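Local coordinates for beta-mannosidase (Trichoderma harzianum, PDB 4CVU), which probably hydrolyses terminal beta-linked mannose residues from the non-reducing ends of oligosaccharides, as a fungal glycoside hydrolase of family 2, at residues T105-A116 with P128-V139. Numbering follows the deposited sequence.
With NA (sodium ion), chain B; NAG (2-acetamido-2-deoxy-beta-D-glucopyranose), chain C; MAN (alpha-D-mannopyranose), chain D.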
loop_
_atom_site.group_PDB
_atom_site.type_symbol
_atom_site.label_atom_id
_atom_site.label_comp_id
_atom_site.label_asym_id
_atom_site.label_seq_id
_atom_site.Cartn_x
_atom_site.Cartn_y
_atom_site.Cartn_z
ATOM N N THR A 105 -20.142 -35.471 -29.256
ATOM C CA THR A 105 -19.532 -34.728 -28.159
ATOM C C THR A 105 -19.100 -33.364 -28.663
ATOM O O THR A 105 -18.253 -33.274 -29.546
ATOM C CB THR A 105 -18.309 -35.477 -27.602
ATOM O OG1 THR A 105 -18.696 -36.791 -27.166
ATOM C CG2 THR A 105 -17.692 -34.736 -26.406
ATOM N N TRP A 106 -19.672 -32.308 -28.069
ATOM C CA TRP A 106 -19.364 -30.924 -28.427
ATOM C C TRP A 106 -18.678 -30.156 -27.287
ATOM O O TRP A 106 -18.970 -30.367 -26.114
ATOM C CB TRP A 106 -20.653 -30.180 -28.795
ATOM C CG TRP A 106 -21.289 -30.656 -30.058
ATOM C CD1 TRP A 106 -22.173 -31.697 -30.191
ATOM C CD2 TRP A 106 -21.107 -30.114 -31.370
ATOM N NE1 TRP A 106 -22.553 -31.834 -31.506
ATOM C CE2 TRP A 106 -21.912 -30.878 -32.254
ATOM C CE3 TRP A 106 -20.337 -29.069 -31.889
ATOM C CZ2 TRP A 106 -21.969 -30.620 -33.631
ATOM C CZ3 TRP A 106 -20.393 -28.795 -33.234
ATOM C CH2 TRP A 106 -21.201 -29.587 -34.114
ATOM N N LEU A 107 -17.768 -29.267 -27.666
ATOM C CA LEU A 107 -17.292 -28.209 -26.772
ATOM C C LEU A 107 -18.117 -26.971 -27.071
ATOM O O LEU A 107 -18.225 -26.550 -28.224
ATOM C CB LEU A 107 -15.810 -27.904 -27.010
ATOM C CG LEU A 107 -14.827 -29.063 -26.876
ATOM C CD1 LEU A 107 -13.410 -28.612 -27.190
ATOM C CD2 LEU A 107 -14.902 -29.658 -25.487
ATOM N N VAL A 108 -18.697 -26.384 -26.034
ATOM C CA VAL A 108 -19.416 -25.122 -26.189
ATOM C C VAL A 108 -18.778 -24.075 -25.287
ATOM O O VAL A 108 -18.732 -24.251 -24.078
ATOM C CB VAL A 108 -20.919 -25.258 -25.874
ATOM C CG1 VAL A 108 -21.632 -23.940 -26.134
ATOM C CG2 VAL A 108 -21.555 -26.357 -26.738
ATOM N N PHE A 109 -18.306 -22.995 -25.904
ATOM C CA PHE A 109 -17.606 -21.906 -25.204
ATOM C C PHE A 109 -18.375 -20.609 -25.366
ATOM O O PHE A 109 -18.503 -20.086 -26.475
ATOM C CB PHE A 109 -16.199 -21.712 -25.777
ATOM C CG PHE A 109 -15.278 -22.889 -25.578
ATOM C CD1 PHE A 109 -14.820 -23.220 -24.310
ATOM C CD2 PHE A 109 -14.831 -23.634 -26.662
ATOM C CE1 PHE A 109 -13.955 -24.272 -24.103
ATOM C CE2 PHE A 109 -13.959 -24.700 -26.470
ATOM C CZ PHE A 109 -13.532 -25.028 -25.193
ATOM N N ASP A 110 -18.916 -20.093 -24.275
ATOM C CA ASP A 110 -19.666 -18.843 -24.354
ATOM C C ASP A 110 -18.735 -17.612 -24.487
ATOM O O ASP A 110 -19.188 -16.523 -24.909
ATOM C CB ASP A 110 -20.611 -18.681 -23.166
ATOM C CG ASP A 110 -21.744 -19.686 -23.179
ATOM O OD1 ASP A 110 -21.851 -20.522 -24.108
ATOM O OD2 ASP A 110 -22.524 -19.665 -22.229
ATOM N N GLY A 111 -17.446 -17.789 -24.187
ATOM C CA GLY A 111 -16.486 -16.715 -24.447
ATOM C C GLY A 111 -15.043 -17.087 -24.169
ATOM O O GLY A 111 -14.718 -17.585 -23.081
ATOM N N LEU A 112 -14.181 -16.864 -25.163
ATOM C CA LEU A 112 -12.762 -17.082 -25.021
ATOM C C LEU A 112 -12.060 -15.804 -25.463
ATOM O O LEU A 112 -12.376 -15.247 -26.496
ATOM C CB LEU A 112 -12.288 -18.263 -25.862
ATOM C CG LEU A 112 -12.940 -19.616 -25.566
ATOM C CD1 LEU A 112 -12.627 -20.543 -26.711
ATOM C CD2 LEU A 112 -12.476 -20.203 -24.226
ATOM N N ASP A 113 -11.106 -15.345 -24.657
ATOM C CA ASP A 113 -10.520 -14.021 -24.803
ATOM C C ASP A 113 -9.042 -14.174 -25.031
ATOM O O ASP A 113 -8.338 -14.597 -24.100
ATOM C CB ASP A 113 -10.772 -13.229 -23.502
ATOM C CG ASP A 113 -10.287 -11.798 -23.566
ATOM O OD1 ASP A 113 -9.937 -11.263 -24.642
ATOM O OD2 ASP A 113 -10.302 -11.161 -22.490
ATOM N N THR A 114 -8.532 -13.936 -26.249
ATOM C CA THR A 114 -9.274 -13.876 -27.518
ATOM C C THR A 114 -8.734 -14.948 -28.538
ATOM O O THR A 114 -9.378 -15.962 -28.769
ATOM C CB THR A 114 -9.213 -12.444 -28.125
ATOM O OG1 THR A 114 -10.015 -11.570 -27.340
ATOM C CG2 THR A 114 -9.738 -12.407 -29.550
ATOM N N TYR A 115 -7.552 -14.701 -29.128
ATOM C CA TYR A 115 -6.895 -15.662 -30.018
ATOM C C TYR A 115 -6.476 -16.866 -29.178
ATOM O O TYR A 115 -5.733 -16.719 -28.202
ATOM C CB TYR A 115 -5.657 -15.095 -30.691
ATOM C CG TYR A 115 -5.845 -13.873 -31.580
ATOM C CD1 TYR A 115 -6.379 -13.980 -32.855
ATOM C CD2 TYR A 115 -5.429 -12.626 -31.156
ATOM C CE1 TYR A 115 -6.529 -12.844 -33.672
ATOM C CE2 TYR A 115 -5.535 -11.507 -31.965
ATOM C CZ TYR A 115 -6.105 -11.600 -33.209
ATOM O OH TYR A 115 -6.225 -10.442 -33.990
ATOM N N ALA A 116 -6.959 -18.048 -29.548
ATOM C CA ALA A 116 -6.704 -19.269 -28.788
ATOM C C ALA A 116 -6.520 -20.475 -29.737
ATOM O O ALA A 116 -6.909 -20.457 -30.902
ATOM C CB ALA A 116 -7.843 -19.524 -27.826
ATOM N N PRO A 128 -10.252 -20.156 -32.207
ATOM C CA PRO A 128 -11.122 -18.991 -32.004
ATOM C C PRO A 128 -10.374 -17.657 -32.071
ATOM O O PRO A 128 -9.229 -17.552 -31.603
ATOM C CB PRO A 128 -11.710 -19.194 -30.595
ATOM C CG PRO A 128 -11.208 -20.490 -30.074
ATOM C CD PRO A 128 -10.378 -21.157 -31.131
ATOM N N ASP A 129 -11.011 -16.643 -32.641
ATOM C CA ASP A 129 -10.408 -15.309 -32.695
ATOM C C ASP A 129 -11.402 -14.167 -32.508
ATOM O O ASP A 129 -11.333 -13.156 -33.194
ATOM C CB ASP A 129 -9.665 -15.141 -34.010
ATOM C CG ASP A 129 -10.582 -15.265 -35.224
ATOM O OD1 ASP A 129 -11.756 -15.682 -35.081
ATOM O OD2 ASP A 129 -10.104 -14.915 -36.316
ATOM N N ASN A 130 -12.330 -14.343 -31.576
ATOM C CA ASN A 130 -13.311 -13.302 -31.263
ATOM C C ASN A 130 -13.795 -13.434 -29.844
ATOM O O ASN A 130 -14.463 -14.401 -29.482
ATOM C CB ASN A 130 -14.503 -13.343 -32.241
ATOM C CG ASN A 130 -15.332 -12.057 -32.214
ATOM O OD1 ASN A 130 -15.623 -11.502 -31.144
ATOM N ND2 ASN A 130 -15.747 -11.594 -33.379
ATOM N N GLN A 131 -13.469 -12.441 -29.030
ATOM C CA GLN A 131 -13.929 -12.398 -27.656
ATOM C C GLN A 131 -15.448 -12.466 -27.550
ATOM O O GLN A 131 -15.964 -13.003 -26.597
ATOM C CB GLN A 131 -13.451 -11.089 -26.995
ATOM C CG GLN A 131 -13.814 -10.962 -25.540
ATOM C CD GLN A 131 -13.254 -9.711 -24.832
ATOM O OE1 GLN A 131 -12.530 -8.877 -25.387
ATOM N NE2 GLN A 131 -13.661 -9.565 -23.606
ATOM N N PHE A 132 -16.146 -11.879 -28.527
ATOM C CA PHE A 132 -17.579 -11.631 -28.459
ATOM C C PHE A 132 -18.458 -12.737 -29.102
ATOM O O PHE A 132 -19.651 -12.490 -29.337
ATOM C CB PHE A 132 -17.880 -10.290 -29.161
ATOM C CG PHE A 132 -16.973 -9.170 -28.739
ATOM C CD1 PHE A 132 -16.757 -8.917 -27.400
ATOM C CD2 PHE A 132 -16.373 -8.356 -29.681
ATOM C CE1 PHE A 132 -15.905 -7.882 -27.008
ATOM C CE2 PHE A 132 -15.526 -7.314 -29.303
ATOM C CZ PHE A 132 -15.307 -7.063 -27.967
ATOM N N ARG A 133 -17.884 -13.929 -29.348
ATOM C CA ARG A 133 -18.592 -15.053 -30.000
ATOM C C ARG A 133 -18.657 -16.312 -29.151
ATOM O O ARG A 133 -17.744 -16.612 -28.386
ATOM C CB ARG A 133 -17.955 -15.416 -31.354
ATOM C CG ARG A 133 -18.309 -14.443 -32.455
ATOM C CD ARG A 133 -17.622 -14.735 -33.757
ATOM N NE ARG A 133 -18.240 -15.824 -34.532
ATOM C CZ ARG A 133 -17.750 -16.295 -35.670
ATOM N NH1 ARG A 133 -16.634 -15.783 -36.180
ATOM N NH2 ARG A 133 -18.371 -17.285 -36.313
ATOM N N GLN A 134 -19.768 -17.040 -29.317
ATOM C CA GLN A 134 -19.922 -18.369 -28.765
ATOM C C GLN A 134 -19.309 -19.321 -29.779
ATOM O O GLN A 134 -19.679 -19.292 -30.974
ATOM C CB GLN A 134 -21.399 -18.696 -28.596
ATOM C CG GLN A 134 -21.720 -20.081 -28.053
ATOM C CD GLN A 134 -23.217 -20.266 -27.867
ATOM O OE1 GLN A 134 -23.991 -20.051 -28.805
ATOM N NE2 GLN A 134 -23.632 -20.693 -26.670
ATOM N N TRP A 135 -18.371 -20.146 -29.320
ATOM C CA TRP A 135 -17.714 -21.101 -30.199
ATOM C C TRP A 135 -18.123 -22.508 -29.799
ATOM O O TRP A 135 -18.263 -22.796 -28.614
ATOM C CB TRP A 135 -16.185 -20.947 -30.111
ATOM C CG TRP A 135 -15.653 -19.576 -30.504
ATOM C CD1 TRP A 135 -15.232 -18.580 -29.650
ATOM C CD2 TRP A 135 -15.453 -19.063 -31.832
ATOM N NE1 TRP A 135 -14.795 -17.493 -30.369
ATOM C CE2 TRP A 135 -14.923 -17.762 -31.706
ATOM C CE3 TRP A 135 -15.650 -19.583 -33.117
ATOM C CZ2 TRP A 135 -14.615 -16.971 -32.815
ATOM C CZ3 TRP A 135 -15.332 -18.790 -34.208
ATOM C CH2 TRP A 135 -14.823 -17.503 -34.052
ATOM N N PHE A 136 -18.306 -23.380 -30.792
ATOM C CA PHE A 136 -18.602 -24.794 -30.548
ATOM C C PHE A 136 -17.885 -25.711 -31.553
ATOM O O PHE A 136 -17.790 -25.407 -32.730
ATOM C CB PHE A 136 -20.098 -25.051 -30.591
ATOM C CG PHE A 136 -20.789 -24.384 -31.745
ATOM C CD1 PHE A 136 -21.220 -23.077 -31.637
ATOM C CD2 PHE A 136 -20.984 -25.054 -32.927
ATOM C CE1 PHE A 136 -21.849 -22.452 -32.685
ATOM C CE2 PHE A 136 -21.607 -24.433 -33.987
ATOM C CZ PHE A 136 -22.037 -23.122 -33.859
ATOM N N TYR A 137 -17.360 -26.823 -31.042
ATOM C CA TYR A 137 -16.500 -27.712 -31.803
ATOM C C TYR A 137 -16.893 -29.157 -31.547
ATOM O O TYR A 137 -17.097 -29.561 -30.413
ATOM C CB TYR A 137 -15.037 -27.491 -31.418
ATOM C CG TYR A 137 -14.559 -26.061 -31.590
ATOM C CD1 TYR A 137 -14.389 -25.525 -32.859
ATOM C CD2 TYR A 137 -14.268 -25.250 -30.485
ATOM C CE1 TYR A 137 -13.963 -24.226 -33.048
ATOM C CE2 TYR A 137 -13.826 -23.947 -30.658
ATOM C CZ TYR A 137 -13.690 -23.430 -31.939
ATOM O OH TYR A 137 -13.263 -22.142 -32.131
ATOM N N ASP A 138 -17.017 -29.926 -32.625
ATOM C CA ASP A 138 -17.349 -31.347 -32.535
ATOM C C ASP A 138 -16.063 -32.133 -32.285
ATOM O O ASP A 138 -15.216 -32.224 -33.162
ATOM C CB ASP A 138 -18.036 -31.802 -33.828
ATOM C CG ASP A 138 -18.680 -33.192 -33.706
ATOM O OD1 ASP A 138 -18.204 -34.036 -32.901
ATOM O OD2 ASP A 138 -19.675 -33.426 -34.440
ATOM N N VAL A 139 -15.925 -32.696 -31.089
ATOM C CA VAL A 139 -14.714 -33.455 -30.720
ATOM C C VAL A 139 -14.931 -34.977 -30.690
ATOM O O VAL A 139 -14.129 -35.714 -30.093
ATOM C CB VAL A 139 -14.099 -32.999 -29.364
ATOM C CG1 VAL A 139 -13.684 -31.537 -29.434
ATOM C CG2 VAL A 139 -15.059 -33.236 -28.202
HETATM NA NA NA B . -11.192 -15.088 -38.670
HETATM C C1 NAG C . 0.373 -18.592 -28.772
HETATM C C2 NAG C . 1.014 -19.835 -29.440
HETATM C C3 NAG C . 0.704 -19.856 -30.930
HETATM C C4 NAG C . -0.782 -19.646 -31.213
HETATM C C5 NAG C . -1.356 -18.456 -30.402
HETATM C C6 NAG C . -2.892 -18.344 -30.527
HETATM C C7 NAG C . 3.019 -20.654 -28.348
HETATM C C8 NAG C . 4.510 -20.622 -28.190
HETATM N N2 NAG C . 2.461 -19.851 -29.249
HETATM O O3 NAG C . 1.136 -21.104 -31.453
HETATM O O4 NAG C . -0.928 -19.383 -32.601
HETATM O O5 NAG C . -1.017 -18.566 -29.030
HETATM O O6 NAG C . -3.560 -19.382 -29.828
HETATM O O7 NAG C . 2.364 -21.398 -27.651
HETATM C C1 MAN D . -5.374 -14.079 -40.304
HETATM C C2 MAN D . -6.012 -12.701 -40.142
HETATM C C3 MAN D . -6.513 -12.525 -38.707
HETATM C C4 MAN D . -7.426 -13.691 -38.310
HETATM C C5 MAN D . -6.679 -15.015 -38.515
HETATM C C6 MAN D . -7.531 -16.246 -38.204
HETATM O O2 MAN D . -7.101 -12.549 -41.036
HETATM O O3 MAN D . -7.203 -11.308 -38.622
HETATM O O4 MAN D . -7.841 -13.566 -36.975
HETATM O O5 MAN D . -6.249 -15.102 -39.860
HETATM O O6 MAN D . -6.730 -17.406 -38.123
HETATM O O HOH W 1 -18.719 -13.724 -25.876
HETATM O O HOH W 2 -15.181 -16.038 -27.603
HETATM O O HOH W 3 -12.047 -16.048 -29.305
HETATM O O HOH W 4 -11.521 -8.813 -21.731
HETATM O O HOH W 5 -10.933 -17.056 -37.813
#
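W106 and D138 form a non-hydrogen-bonded pair of the antiparallel ladder, to which their side chains add a CH-pi contact: D138 CB sits 3.8 Å from the centroid of the six-membered indole ring and over its face. Further along that side of the sheet, W106 CZ3 meets the F136 ring at its edge, 3.8 Å from CD2; the F136 ring is set there by a chi1 of 45°, with CG between the backbone N and the carbonyl carbon. On the other side F109 and Y137 cross at about a right angle, and L107 CD1 packs against V139 CG1. Between these layers the backbones of L107 with Y137 and of F109 with W135 are joined by reciprocal hydrogen bonds, the shortest from F109 N to W135 O at 2.7 Å. Where the ladder ends, Q134, its chain extended, reaches D110 OD1 through NE2 (3.1 Å), meeting it from above the carboxylate plane; R216 forms a salt bridge with the same oxygen. Beyond, the backbones stay close, but water takes over much of the bonding: one molecule accepts from L112 N at 2.8 Å beside N130 O and R133 O, another from N130 N beside L112 O and T114 O. A116 N donates directly to P128 O, while D129 OD2 binds a sodium ion at 2.6 Å and accepts a hydrogen bond from mannose O4 of a glycan. Strand 103-109 lies between edge strand 135-138 and strand 215-221 in a four-stranded antiparallel sheet, consistent with the beta-sandwich of the galactose-binding-like domain of family 2 glycosidases.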